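Local structure of NDP-N-acetyl-D-galactosaminuronic acid dehydrogenase (Methanosarcina mazei Go1, 3G79) at the interface of chains A and B. The protein acts as an NDP-N-acetyl-D-galactosaminuronic acid dehydrogenase of the UDP-glucose/GDP-mannose dehydrogenase family, oxidising a nucleotide sugar probably with NAD as electron acceptor. Residues are numbered along the deposited sequence; one frame, centred on the assembly and turned at random. Chains: chain A/B, NDP-N-acetyl-D-galactosaminuronic acid dehydrogenase.

Contact 1: the interface of chains A and B. Residues chain A 255, 258-259; chain B 151, 233, 301, 304-305.
B:Val305 pushes one methyl, CG2, into the corner formed by the ring of A:Tyr255 and the end of A:Met259, and this is the tight part of the contact. The methyl sits over one face of the tyrosine ring, displaced towards the CG rim, with CG2 3.6 Å from A:Tyr255 CG, a CH-pi contact. Roughly at a right angle to that, the same CG2 meets the thioether methyl CE of A:Met259 at 3.5 Å. The valine has CG1 anti to its backbone N (chi1 167°), which leaves CG2 beside that N and aimed at both partners, while CG1 goes towards A:Ala258. The methionine runs straight as far as its sulfur, carrying SD to B:Val233 CG2, at 3.7 Å. It then bends at chi3 (-79°), turning CE back towards the tyrosine and to B:Leu301 CD1, at 3.9 Å. B:Leu301 CG meanwhile comes up to ring atom CD1 of A:Tyr255, also at 3.9 Å. The margins are looser: A:Ala258 CB stands 4.1 Å from B:Val305 CG1, and B:Pro151 CB is 4.5 Å from A:Met259 SD and loses little surface to the partner. The phenol OH points away from this apolar core. In the crystal dimer the patch probably holds the end of A helix 228-258 against B helices 228-259 and 293-307 through an apolar core centred on A:Met259.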
ATOM      1  N   TYR A 255      12.213  -0.360 -12.495  1.00 24.81           N
ATOM      2  CA  TYR A 255      11.508  -0.423 -13.781  1.00 25.13           C
ATOM      3  C   TYR A 255      11.594   0.875 -14.580  1.00 24.86           C
ATOM      4  O   TYR A 255      11.683   0.848 -15.807  1.00 23.35           O
ATOM      5  CB  TYR A 255      10.048  -0.834 -13.559  1.00 26.33           C
ATOM      6  CG  TYR A 255       9.870  -2.314 -13.288  1.00 37.79           C
ATOM      7  CD1 TYR A 255       8.592  -2.887 -13.173  1.00 27.73           C
ATOM      8  CD2 TYR A 255      10.969  -3.149 -13.173  1.00 26.82           C
ATOM      9  CE1 TYR A 255       8.431  -4.258 -12.943  1.00 38.30           C
ATOM     10  CE2 TYR A 255      10.822  -4.494 -12.945  1.00 38.39           C
ATOM     11  CZ  TYR A 255       9.557  -5.050 -12.828  1.00 27.86           C
ATOM     12  OH  TYR A 255       9.467  -6.416 -12.605  1.00 39.45           O
ATOM     13  N   ALA A 258      14.873   1.258 -16.323  1.00 29.17           N
ATOM     14  CA  ALA A 258      14.942   0.436 -17.522  1.00 29.33           C
ATOM     15  C   ALA A 258      14.237   1.096 -18.711  1.00 29.40           C
ATOM     16  O   ALA A 258      14.630   0.855 -19.837  1.00 30.86           O
ATOM     17  CB  ALA A 258      14.332  -0.920 -17.247  1.00 28.58           C
ATOM     18  N   MET A 259      13.202   1.907 -18.463  1.00 27.28           N
ATOM     19  CA  MET A 259      12.345   2.413 -19.543  1.00 25.97           C
ATOM     20  C   MET A 259      12.750   3.847 -19.872  1.00 26.21           C
ATOM     21  O   MET A 259      12.132   4.513 -20.699  1.00 26.25           O
ATOM     22  CB  MET A 259      10.820   2.289 -19.216  1.00 23.96           C
ATOM     23  CG  MET A 259      10.196   0.886 -19.444  1.00 25.72           C
ATOM     24  SD  MET A 259       8.438   0.604 -18.981  1.00 23.59           S
ATOM     25  CE  MET A 259       8.827   0.415 -17.247  1.00 26.00           C
TER
ATOM     26  N   PRO B 151       2.505   0.021 -22.205  1.00 40.69           N
ATOM     27  CA  PRO B 151       3.646   0.943 -22.187  1.00 40.32           C
ATOM     28  C   PRO B 151       4.533   0.744 -23.403  1.00 39.71           C
ATOM     29  O   PRO B 151       4.753  -0.398 -23.809  1.00 39.98           O
ATOM     30  CB  PRO B 151       4.405   0.573 -20.908  1.00 40.33           C
ATOM     31  CG  PRO B 151       3.407  -0.104 -20.040  1.00 47.49           C
ATOM     32  CD  PRO B 151       2.332  -0.681 -20.921  1.00 40.69           C
ATOM     33  N   VAL B 233       2.919   4.119 -18.430  1.00 26.33           N
ATOM     34  CA  VAL B 233       3.322   3.391 -17.236  1.00 25.35           C
ATOM     35  C   VAL B 233       2.495   3.778 -15.959  1.00 26.28           C
ATOM     36  O   VAL B 233       2.234   2.928 -15.077  1.00 24.32           O
ATOM     37  CB  VAL B 233       4.809   3.533 -17.039  1.00 24.95           C
ATOM     38  CG1 VAL B 233       5.261   2.948 -15.683  1.00 25.00           C
ATOM     39  CG2 VAL B 233       5.547   2.843 -18.162  1.00 23.74           C
ATOM     40  N   LEU B 301       3.091  -3.970 -17.637  1.00 27.49           N
ATOM     41  CA  LEU B 301       4.221  -3.222 -17.116  1.00 29.24           C
ATOM     42  C   LEU B 301       5.494  -4.052 -17.234  1.00 30.29           C
ATOM     43  O   LEU B 301       6.503  -3.553 -17.727  1.00 29.99           O
ATOM     44  CB  LEU B 301       3.969  -2.713 -15.684  1.00 28.88           C
ATOM     45  CG  LEU B 301       5.085  -2.125 -14.807  1.00 43.21           C
ATOM     46  CD1 LEU B 301       5.696  -0.841 -15.342  1.00 28.63           C
ATOM     47  CD2 LEU B 301       4.479  -1.872 -13.448  1.00 29.25           C
ATOM     48  N   GLY B 304       6.380  -4.406 -20.867  1.00 30.37           N
ATOM     49  CA  GLY B 304       6.899  -3.089 -21.197  1.00 30.92           C
ATOM     50  C   GLY B 304       8.370  -2.883 -20.840  1.00 31.63           C
ATOM     51  O   GLY B 304       9.111  -2.233 -21.599  1.00 30.94           O
ATOM     52  N   VAL B 305       8.791  -3.426 -19.693  1.00 31.71           N
ATOM     53  CA  VAL B 305      10.181  -3.366 -19.302  1.00 32.15           C
ATOM     54  C   VAL B 305      10.959  -4.184 -20.314  1.00 32.77           C
ATOM     55  O   VAL B 305      11.956  -3.724 -20.873  1.00 32.42           O
ATOM     56  CB  VAL B 305      10.398  -3.911 -17.867  1.00 32.48           C
ATOM     57  CG1 VAL B 305      11.882  -4.148 -17.581  1.00 20.06           C
ATOM     58  CG2 VAL B 305       9.772  -2.976 -16.841  1.00 20.66           C
TER

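Contact 2: the interface of chains A and B. Residues chain A 269, 272-273; chain B 182, 196, 198, 224, 234, 238.
The guanidinium of B:Arg182 meets A:Leu273 along its NH1/NH2 rim, the leucine leaning towards one face, while the hydroxyl OG of A:Ser272 lies towards the opposite face. CD1 of A:Leu273 is 3.7 Å from the guanidinium carbon CZ of B:Arg182. The arginine is poorly ordered, so this placement is approximate. The carboxylate of B:Glu238 is paired with NH2 of the arginine as a salt bridge within chain B, though modelled too close for its length to be trusted; the same carboxylate touches the leucine, CD to A:Leu273 CD1, at 3.8 Å.

The better-defined packing is on the helix end. A:Gly269, without a side chain, lets B:Ile198 CD1 come within 3.6 Å of its CA, and B:Thr234 CG2 reaches that CA at 3.7 Å. B:Ile224 CD1 abuts A:Ser272 CB at 3.6 Å. With chi1 at 89° the serine holds OG between its backbone N and carbonyl carbon, and from there it hydrogen-bonds A:Gly269 O at 3.1 Å. The donor lies in the carbonyl plane with a C=O...OG angle of 160°, which ties the serine back onto its own chain. The site probably fixes the end of A helix 263-271, with A:Ser272 and A:Leu273, against B strands 197-201 and 223-227 and helix 228-259, steadying the relative placement of the subunits.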
ATOM      1  N   GLY A 269       1.645  11.126 -10.869  1.00 26.94           N
ATOM      2  CA  GLY A 269       0.498  10.557 -11.567  1.00 27.94           C
ATOM      3  C   GLY A 269      -0.304   9.612 -10.691  1.00 29.85           C
ATOM      4  O   GLY A 269      -1.479   9.880 -10.433  1.00 30.51           O
ATOM      5  N   SER A 272      -2.284  10.900  -7.657  1.00 33.15           N
ATOM      6  CA  SER A 272      -3.431  11.777  -7.906  1.00 34.12           C
ATOM      7  C   SER A 272      -4.752  11.065  -7.707  1.00 35.77           C
ATOM      8  O   SER A 272      -5.813  11.632  -7.995  1.00 36.67           O
ATOM      9  CB  SER A 272      -3.409  12.341  -9.317  1.00 34.10           C
ATOM     10  OG  SER A 272      -4.089  11.480 -10.202  1.00 27.99           O
ATOM     11  N   LEU A 273      -4.697   9.811  -7.272  1.00 36.14           N
ATOM     12  CA  LEU A 273      -5.898   9.089  -6.867  1.00 36.80           C
ATOM     13  C   LEU A 273      -6.082   9.211  -5.353  1.00 36.98           C
ATOM     14  O   LEU A 273      -5.257   8.709  -4.561  1.00 36.09           O
ATOM     15  CB  LEU A 273      -5.799   7.636  -7.293  1.00 37.49           C
ATOM     16  CG  LEU A 273      -6.020   7.500  -8.790  1.00 47.34           C
ATOM     17  CD1 LEU A 273      -5.110   6.436  -9.390  1.00 37.93           C
ATOM     18  CD2 LEU A 273      -7.492   7.180  -9.001  1.00 38.24           C
TER
ATOM     19  N   ARG B 182      -8.868   7.942 -17.280  1.00 55.37           N
ATOM     20  CA  ARG B 182      -9.391   7.208 -16.131  1.00 58.72           C
ATOM     21  C   ARG B 182     -10.839   7.620 -15.905  1.00 61.33           C
ATOM     22  O   ARG B 182     -11.090   8.730 -15.435  1.00 61.35           O
ATOM     23  CB  ARG B 182      -8.585   7.531 -14.874  1.00 59.95           C
ATOM     24  CG  ARG B 182      -7.369   6.641 -14.628  1.00 85.57           C
ATOM     25  CD  ARG B 182      -6.063   7.354 -15.011  1.00 62.51           C
ATOM     26  NE  ARG B 182      -5.095   7.479 -13.904  1.00 85.82           N
ATOM     27  CZ  ARG B 182      -5.320   8.076 -12.721  1.00 63.99           C
ATOM     28  NH1 ARG B 182      -6.509   8.597 -12.416  1.00 85.95           N
ATOM     29  NH2 ARG B 182      -4.341   8.135 -11.821  1.00 85.78           N
ATOM     30  N   ASP B 196      -7.603  14.917 -12.008  1.00 35.72           N
ATOM     31  CA  ASP B 196      -6.427  15.297 -12.726  1.00 33.72           C
ATOM     32  C   ASP B 196      -6.313  14.422 -13.958  1.00 31.58           C
ATOM     33  O   ASP B 196      -6.641  13.243 -13.896  1.00 32.12           O
ATOM     34  CB  ASP B 196      -5.198  15.193 -11.820  1.00 34.34           C
ATOM     35  CG  ASP B 196      -5.254  16.170 -10.653  1.00 40.87           C
ATOM     36  OD1 ASP B 196      -4.458  16.050  -9.695  1.00 34.83           O
ATOM     37  OD2 ASP B 196      -6.111  17.083 -10.700  1.00 36.54           O
ATOM     38  N   ILE B 198      -3.571  12.948 -16.678  1.00 25.38           N
ATOM     39  CA  ILE B 198      -2.191  12.650 -17.081  1.00 26.57           C
ATOM     40  C   ILE B 198      -2.013  12.830 -18.598  1.00 27.19           C
ATOM     41  O   ILE B 198      -2.786  12.251 -19.415  1.00 26.47           O
ATOM     42  CB  ILE B 198      -1.830  11.157 -16.856  1.00 27.37           C
ATOM     43  CG1 ILE B 198      -2.199  10.667 -15.444  1.00 36.21           C
ATOM     44  CG2 ILE B 198      -0.353  10.887 -17.257  1.00 36.89           C
ATOM     45  CD1 ILE B 198      -1.569  11.418 -14.378  1.00 25.78           C
ATOM     46  N   ILE B 224      -1.604  16.734 -15.372  1.00 27.29           N
ATOM     47  CA  ILE B 224      -0.317  16.252 -14.880  1.00 26.01           C
ATOM     48  C   ILE B 224       0.607  15.934 -16.048  1.00 25.62           C
ATOM     49  O   ILE B 224       0.530  14.861 -16.631  1.00 26.49           O
ATOM     50  CB  ILE B 224      -0.481  15.071 -13.899  1.00 24.97           C
ATOM     51  CG1 ILE B 224      -1.459  15.483 -12.771  1.00 34.40           C
ATOM     52  CG2 ILE B 224       0.894  14.693 -13.332  1.00 34.12           C
ATOM     53  CD1 ILE B 224      -1.599  14.534 -11.547  1.00 23.36           C
ATOM     54  N   THR B 234       2.081   5.052 -15.880  1.00 29.01           N
ATOM     55  CA  THR B 234       1.216   5.541 -14.797  1.00 30.64           C
ATOM     56  C   THR B 234      -0.110   4.775 -14.787  1.00 31.97           C
ATOM     57  O   THR B 234      -0.535   4.296 -13.733  1.00 33.40           O
ATOM     58  CB  THR B 234       0.969   7.095 -14.877  1.00 30.86           C
ATOM     59  OG1 THR B 234       2.214   7.794 -14.790  1.00 36.06           O
ATOM     60  CG2 THR B 234       0.098   7.578 -13.699  1.00 37.33           C
ATOM     61  N   GLU B 238      -0.731   2.477 -11.389  1.00 29.31           N
ATOM     62  CA  GLU B 238      -1.840   2.678 -10.497  1.00 30.35           C
ATOM     63  C   GLU B 238      -2.593   1.368 -10.254  1.00 29.69           C
ATOM     64  O   GLU B 238      -2.973   1.095  -9.157  1.00 29.07           O
ATOM     65  CB  GLU B 238      -2.771   3.820 -10.944  1.00 31.98           C
ATOM     66  CG  GLU B 238      -3.277   3.736 -12.339  1.00 29.15           C
ATOM     67  CD  GLU B 238      -3.977   5.029 -12.772  1.00 34.02           C
ATOM     68  OE1 GLU B 238      -3.524   6.137 -12.375  1.00 28.76           O
ATOM     69  OE2 GLU B 238      -4.991   4.924 -13.509  1.00 29.60           O
TER

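Contact 3: the interface of chains A and B. Residues chain A 314-315, 319, 321; chain B 251, 254, 324, 328.
A:Tyr314 and B:Gln251 each swing CG away from the backbone N (chi1 -178° for the glutamine), and the glutamine then runs on extended, so that its amide reaches the phenol end of the tyrosine ring. The two side chains approach at a slant, with ring and amide planes 61° apart, and A:Tyr314 CE1 packs 3.7 Å from the amide carbon B:Gln251 CD. B:Val328 comes in at the same end, its CG2 3.6 Å from A:Tyr314 CZ, while B:Leu254 CD1 meets the ring further back, at CD1. CD of A:Pro315 rests over one face, towards the rim; B:Val328 CG2 lies on that same side of the ring and the glutamine amide on the other.

The phenol OH lies near two oxygens. It can donate to A:Asp319 O, 3.3 Å away and tilted from that carbonyl plane, while its link to B:Gln251 OE1 is weak; with one hydrogen the two share or compete. A:Ile321 slides antiparallel past B:Leu324, CG1 to CG 3.7 Å apart. A:Ile321 also opens helix 321-345, and the dipole of that helix start would probably favour the glutamine oxygen as its acceptor. The backbone N of A:Ile321 donates to B:Gln251 OE1 at 3.1 Å, arriving in the carbonyl plane on a lone pair, with a bent 138° at the hydrogen.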
ATOM      1  N   TYR A 314      -1.505 -21.353   1.181  1.00 34.19           N
ATOM      2  CA  TYR A 314      -0.737 -20.317   0.467  1.00 33.86           C
ATOM      3  C   TYR A 314      -0.381 -20.872  -0.896  1.00 35.32           C
ATOM      4  O   TYR A 314      -0.237 -22.081  -1.042  1.00 36.52           O
ATOM      5  CB  TYR A 314       0.519 -19.913   1.266  1.00 32.69           C
ATOM      6  CG  TYR A 314       1.107 -18.629   0.767  1.00 31.85           C
ATOM      7  CD1 TYR A 314       0.510 -17.409   1.089  1.00 33.37           C
ATOM      8  CD2 TYR A 314       2.218 -18.621  -0.073  1.00 32.74           C
ATOM      9  CE1 TYR A 314       0.995 -16.218   0.590  1.00 32.12           C
ATOM     10  CE2 TYR A 314       2.711 -17.440  -0.573  1.00 32.51           C
ATOM     11  CZ  TYR A 314       2.091 -16.234  -0.208  1.00 33.34           C
ATOM     12  OH  TYR A 314       2.554 -15.035  -0.651  1.00 32.49           O
ATOM     13  N   PRO A 315      -0.277 -20.028  -1.919  1.00 36.18           N
ATOM     14  CA  PRO A 315      -0.114 -20.781  -3.178  1.00 37.57           C
ATOM     15  C   PRO A 315       1.250 -21.486  -3.326  1.00 39.66           C
ATOM     16  O   PRO A 315       2.245 -21.031  -2.767  1.00 39.67           O
ATOM     17  CB  PRO A 315      -0.374 -19.736  -4.284  1.00 36.84           C
ATOM     18  CG  PRO A 315      -0.303 -18.381  -3.601  1.00 35.50           C
ATOM     19  CD  PRO A 315      -0.599 -18.604  -2.124  1.00 36.27           C
ATOM     20  N   ASP A 319       7.034 -17.933  -1.811  1.00 43.49           N
ATOM     21  CA  ASP A 319       7.680 -16.692  -1.410  1.00 40.34           C
ATOM     22  C   ASP A 319       6.561 -15.812  -0.937  1.00 35.42           C
ATOM     23  O   ASP A 319       5.629 -15.490  -1.673  1.00 34.64           O
ATOM     24  CB  ASP A 319       8.537 -16.045  -2.498  1.00 42.43           C
ATOM     25  CG  ASP A 319       9.904 -16.725  -2.661  1.00 68.18           C
ATOM     26  OD1 ASP A 319      10.050 -17.903  -2.230  1.00 43.53           O
ATOM     27  OD2 ASP A 319      10.824 -16.081  -3.239  1.00 44.37           O
ATOM     28  N   ILE A 321       5.093 -12.573  -0.029  1.00 28.31           N
ATOM     29  CA  ILE A 321       5.268 -11.202  -0.486  1.00 28.15           C
ATOM     30  C   ILE A 321       6.179 -10.400   0.440  1.00 27.50           C
ATOM     31  O   ILE A 321       6.950  -9.572  -0.015  1.00 27.96           O
ATOM     32  CB  ILE A 321       3.914 -10.479  -0.616  1.00 27.62           C
ATOM     33  CG1 ILE A 321       3.135 -11.073  -1.782  1.00 24.93           C
ATOM     34  CG2 ILE A 321       4.117  -9.022  -0.876  1.00 24.68           C
ATOM     35  CD1 ILE A 321       1.693 -10.766  -1.710  1.00 27.65           C
TER
ATOM     36  N   GLN B 251      -2.848 -11.849   1.872  1.00 24.85           N
ATOM     37  CA  GLN B 251      -1.827 -12.654   2.557  1.00 26.01           C
ATOM     38  C   GLN B 251      -1.881 -12.519   4.072  1.00 25.46           C
ATOM     39  O   GLN B 251      -1.589 -13.474   4.770  1.00 26.30           O
ATOM     40  CB  GLN B 251      -0.404 -12.367   2.089  1.00 26.88           C
ATOM     41  CG  GLN B 251       0.622 -13.281   2.818  1.00 34.09           C
ATOM     42  CD  GLN B 251       2.029 -13.151   2.290  1.00 28.12           C
ATOM     43  OE1 GLN B 251       2.247 -12.625   1.194  1.00 34.05           O
ATOM     44  NE2 GLN B 251       3.007 -13.645   3.070  1.00 34.47           N
ATOM     45  N   LEU B 254      -4.442 -14.855   5.206  1.00 22.61           N
ATOM     46  CA  LEU B 254      -4.052 -16.263   5.277  1.00 22.17           C
ATOM     47  C   LEU B 254      -3.223 -16.479   6.544  1.00 22.76           C
ATOM     48  O   LEU B 254      -3.451 -17.402   7.285  1.00 23.58           O
ATOM     49  CB  LEU B 254      -3.315 -16.704   4.015  1.00 21.11           C
ATOM     50  CG  LEU B 254      -4.103 -16.459   2.719  1.00 21.73           C
ATOM     51  CD1 LEU B 254      -3.275 -16.525   1.428  1.00 20.43           C
ATOM     52  CD2 LEU B 254      -5.270 -17.449   2.664  1.00 22.09           C
ATOM     53  N   LEU B 324       4.096 -11.836  -7.778  1.00 29.44           N
ATOM     54  CA  LEU B 324       3.706 -12.537  -6.566  1.00 29.78           C
ATOM     55  C   LEU B 324       2.316 -12.130  -6.096  1.00 28.70           C
ATOM     56  O   LEU B 324       1.511 -12.979  -5.690  1.00 29.02           O
ATOM     57  CB  LEU B 324       4.732 -12.333  -5.465  1.00 31.16           C
ATOM     58  CG  LEU B 324       4.669 -13.342  -4.324  1.00 42.38           C
ATOM     59  CD1 LEU B 324       4.461 -14.741  -4.837  1.00 31.65           C
ATOM     60  CD2 LEU B 324       5.960 -13.289  -3.547  1.00 32.33           C
ATOM     61  N   VAL B 328      -0.950 -14.595  -5.448  1.00 27.06           N
ATOM     62  CA  VAL B 328      -1.719 -14.627  -4.189  1.00 26.82           C
ATOM     63  C   VAL B 328      -3.146 -14.231  -4.497  1.00 26.38           C
ATOM     64  O   VAL B 328      -4.084 -14.937  -4.174  1.00 26.89           O
ATOM     65  CB  VAL B 328      -1.132 -13.681  -3.121  1.00 27.06           C
ATOM     66  CG1 VAL B 328      -2.146 -13.391  -2.031  1.00 30.21           C
ATOM     67  CG2 VAL B 328       0.124 -14.285  -2.543  1.00 29.34           C
TER

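Contact 4: the interface of chains A and B. Residues chain A 251, 254, 327-328, 331; chain B 313-315.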
ATOM      1  N   GLN A 251      10.972  -0.710  -6.333  1.00 25.49           N
ATOM      2  CA  GLN A 251      10.805  -1.566  -7.492  1.00 27.61           C
ATOM      3  C   GLN A 251      10.375  -0.798  -8.742  1.00 27.50           C
ATOM      4  O   GLN A 251      10.855  -1.078  -9.841  1.00 29.20           O
ATOM      5  CB  GLN A 251       9.767  -2.636  -7.186  1.00 30.73           C
ATOM      6  CG  GLN A 251       9.198  -3.296  -8.391  1.00 46.84           C
ATOM      7  CD  GLN A 251       9.963  -4.502  -8.801  1.00 34.52           C
ATOM      8  OE1 GLN A 251      11.212  -4.502  -8.859  1.00 46.24           O
ATOM      9  NE2 GLN A 251       9.219  -5.569  -9.118  1.00 47.33           N
ATOM     10  N   LEU A 254      13.414   0.913 -10.141  1.00 24.75           N
ATOM     11  CA  LEU A 254      14.182   0.037 -11.043  1.00 24.96           C
ATOM     12  C   LEU A 254      13.510  -0.094 -12.434  1.00 24.31           C
ATOM     13  O   LEU A 254      14.135   0.136 -13.419  1.00 24.64           O
ATOM     14  CB  LEU A 254      14.465  -1.329 -10.418  1.00 25.07           C
ATOM     15  CG  LEU A 254      15.062  -1.242  -9.024  1.00 23.29           C
ATOM     16  CD1 LEU A 254      15.092  -2.575  -8.330  1.00 25.46           C
ATOM     17  CD2 LEU A 254      16.443  -0.686  -9.101  1.00 24.69           C
ATOM     18  N   LYS A 327      13.868  -8.319   0.306  1.00 34.04           N
ATOM     19  CA  LYS A 327      15.002  -8.475  -0.607  1.00 33.32           C
ATOM     20  C   LYS A 327      15.147  -7.306  -1.587  1.00 32.00           C
ATOM     21  O   LYS A 327      16.278  -6.948  -1.971  1.00 31.97           O
ATOM     22  CB  LYS A 327      14.929  -9.782  -1.362  1.00 34.26           C
ATOM     23  CG  LYS A 327      15.175 -11.031  -0.542  1.00 40.63           C
ATOM     24  CD  LYS A 327      14.774 -12.217  -1.451  1.00 37.07           C
ATOM     25  CE  LYS A 327      14.851 -13.583  -0.779  1.00 42.02           C
ATOM     26  NZ  LYS A 327      14.023 -14.489  -1.597  1.00 37.58           N
ATOM     27  N   VAL A 328      14.014  -6.737  -2.014  1.00 30.33           N
ATOM     28  CA  VAL A 328      14.011  -5.563  -2.890  1.00 27.80           C
ATOM     29  C   VAL A 328      14.745  -4.463  -2.107  1.00 27.79           C
ATOM     30  O   VAL A 328      15.828  -4.001  -2.505  1.00 27.95           O
ATOM     31  CB  VAL A 328      12.575  -5.188  -3.343  1.00 26.85           C
ATOM     32  CG1 VAL A 328      12.511  -3.826  -3.992  1.00 28.75           C
ATOM     33  CG2 VAL A 328      12.063  -6.202  -4.321  1.00 28.74           C
ATOM     34  N   PHE A 331      18.340  -4.739  -1.573  1.00 26.48           N
ATOM     35  CA  PHE A 331      19.101  -4.638  -2.801  1.00 26.58           C
ATOM     36  C   PHE A 331      19.577  -3.243  -3.106  1.00 26.93           C
ATOM     37  O   PHE A 331      20.571  -3.049  -3.810  1.00 28.78           O
ATOM     38  CB  PHE A 331      18.262  -5.127  -3.978  1.00 27.74           C
ATOM     39  CG  PHE A 331      18.959  -5.030  -5.307  1.00 28.92           C
ATOM     40  CD1 PHE A 331      20.141  -5.756  -5.557  1.00 27.61           C
ATOM     41  CD2 PHE A 331      18.433  -4.237  -6.318  1.00 27.20           C
ATOM     42  CE1 PHE A 331      20.774  -5.694  -6.808  1.00 28.57           C
ATOM     43  CE2 PHE A 331      19.067  -4.157  -7.560  1.00 28.27           C
ATOM     44  CZ  PHE A 331      20.231  -4.889  -7.812  1.00 26.91           C
TER
ATOM     45  N   ASP B 313      18.602  -3.954 -13.439  1.00 46.09           N
ATOM     46  CA  ASP B 313      19.126  -4.750 -12.328  1.00 46.91           C
ATOM     47  C   ASP B 313      18.020  -4.936 -11.251  1.00 49.17           C
ATOM     48  O   ASP B 313      17.236  -4.025 -10.962  1.00 48.67           O
ATOM     49  CB  ASP B 313      20.519  -4.284 -11.789  1.00 45.93           C
ATOM     50  CG  ASP B 313      20.476  -2.953 -11.049  1.00 37.89           C
ATOM     51  OD1 ASP B 313      19.559  -2.170 -11.337  1.00 46.23           O
ATOM     52  OD2 ASP B 313      21.345  -2.660 -10.204  1.00 44.06           O
ATOM     53  N   TYR B 314      17.927  -6.162 -10.738  1.00 51.42           N
ATOM     54  CA  TYR B 314      16.910  -6.586  -9.783  1.00 53.57           C
ATOM     55  C   TYR B 314      17.609  -7.747  -9.109  1.00 54.75           C
ATOM     56  O   TYR B 314      18.517  -8.343  -9.731  1.00 55.14           O
ATOM     57  CB  TYR B 314      15.629  -7.052 -10.509  1.00 54.99           C
ATOM     58  CG  TYR B 314      14.380  -7.168  -9.614  1.00 51.17           C
ATOM     59  CD1 TYR B 314      13.787  -6.027  -9.035  1.00 56.43           C
ATOM     60  CD2 TYR B 314      13.786  -8.411  -9.345  1.00 56.01           C
ATOM     61  CE1 TYR B 314      12.628  -6.126  -8.194  1.00 50.62           C
ATOM     62  CE2 TYR B 314      12.643  -8.517  -8.509  1.00 50.31           C
ATOM     63  CZ  TYR B 314      12.059  -7.369  -7.949  1.00 56.50           C
ATOM     64  OH  TYR B 314      10.932  -7.461  -7.137  1.00 49.38           O
ATOM     65  N   PRO B 315      17.245  -8.062  -7.841  1.00 55.28           N
ATOM     66  CA  PRO B 315      17.930  -9.093  -7.020  1.00 56.50           C
ATOM     67  C   PRO B 315      18.525 -10.332  -7.750  1.00 58.51           C
ATOM     68  O   PRO B 315      19.668 -10.720  -7.467  1.00 58.61           O
ATOM     69  CB  PRO B 315      16.852  -9.494  -6.010  1.00 55.82           C
ATOM     70  CG  PRO B 315      16.009  -8.252  -5.852  1.00 39.23           C
ATOM     71  CD  PRO B 315      16.280  -7.310  -7.023  1.00 54.85           C
TER
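The backbone O of B:Asp313 lies among apolar groups of chain A: A:Leu254 brings its CD1 to 3.7 Å, and A:Phe331 adds ring atom CE2 at 3.9 Å. The phenylalanine is the broad surface here. Its CG stands anti to the backbone N (chi1 179°), throwing the ring off helix 321-345 towards the B loop. One face takes B:Pro315 CD, 3.8 Å from A:Phe331 CD2 and offset to the rim, with the carbonyl carbon of B:Tyr314 on the same face. The edge is met by the carboxylate of B:Asp313, whose CG lies in the ring plane 3.8 Å from A:Phe331 CZ. The ring and carboxylate planes are 67° apart; the position at the edge may let the positive ring rim favour the acid.

B:Tyr314 reaches inwards between the helices, crossing A:Leu254 at about a right angle, with its CD1 3.8 Å from the leucine CD1. A:Val328 CG2 lies 3.8 Å from the phenol carbon CZ of B:Tyr314. The fit with the amide of A:Gln251 is modelled too tightly and its details are doubtful. The backbone of A:Lys327 borders B:Pro315. Together B:Asp313, B:Tyr314 and B:Pro315 lodge against two A helices, and in the crystal dimer this probably holds the loop on the partner subunit.

Contact 1 and contact 4 lie closest, their C-alpha centres about 15 Å apart, and contact 2 is about 17 Å from contact 1; contacts 2 and 3, at about 29 Å, are furthest apart. The long helix starting at residue 228 contributes to all four, and helix 321-345 to contacts 3 and 4. Those two are largely twins: A:Tyr314 and A:Pro315 meet B:Gln251, B:Leu254 and B:Val328 in contact 3, with chains exchanged in contact 4, but B:Gln251 is extended and A:Gln251 bent. Around the two-fold axis one extended surface results, consistent with a dimer built through the family's central helical region.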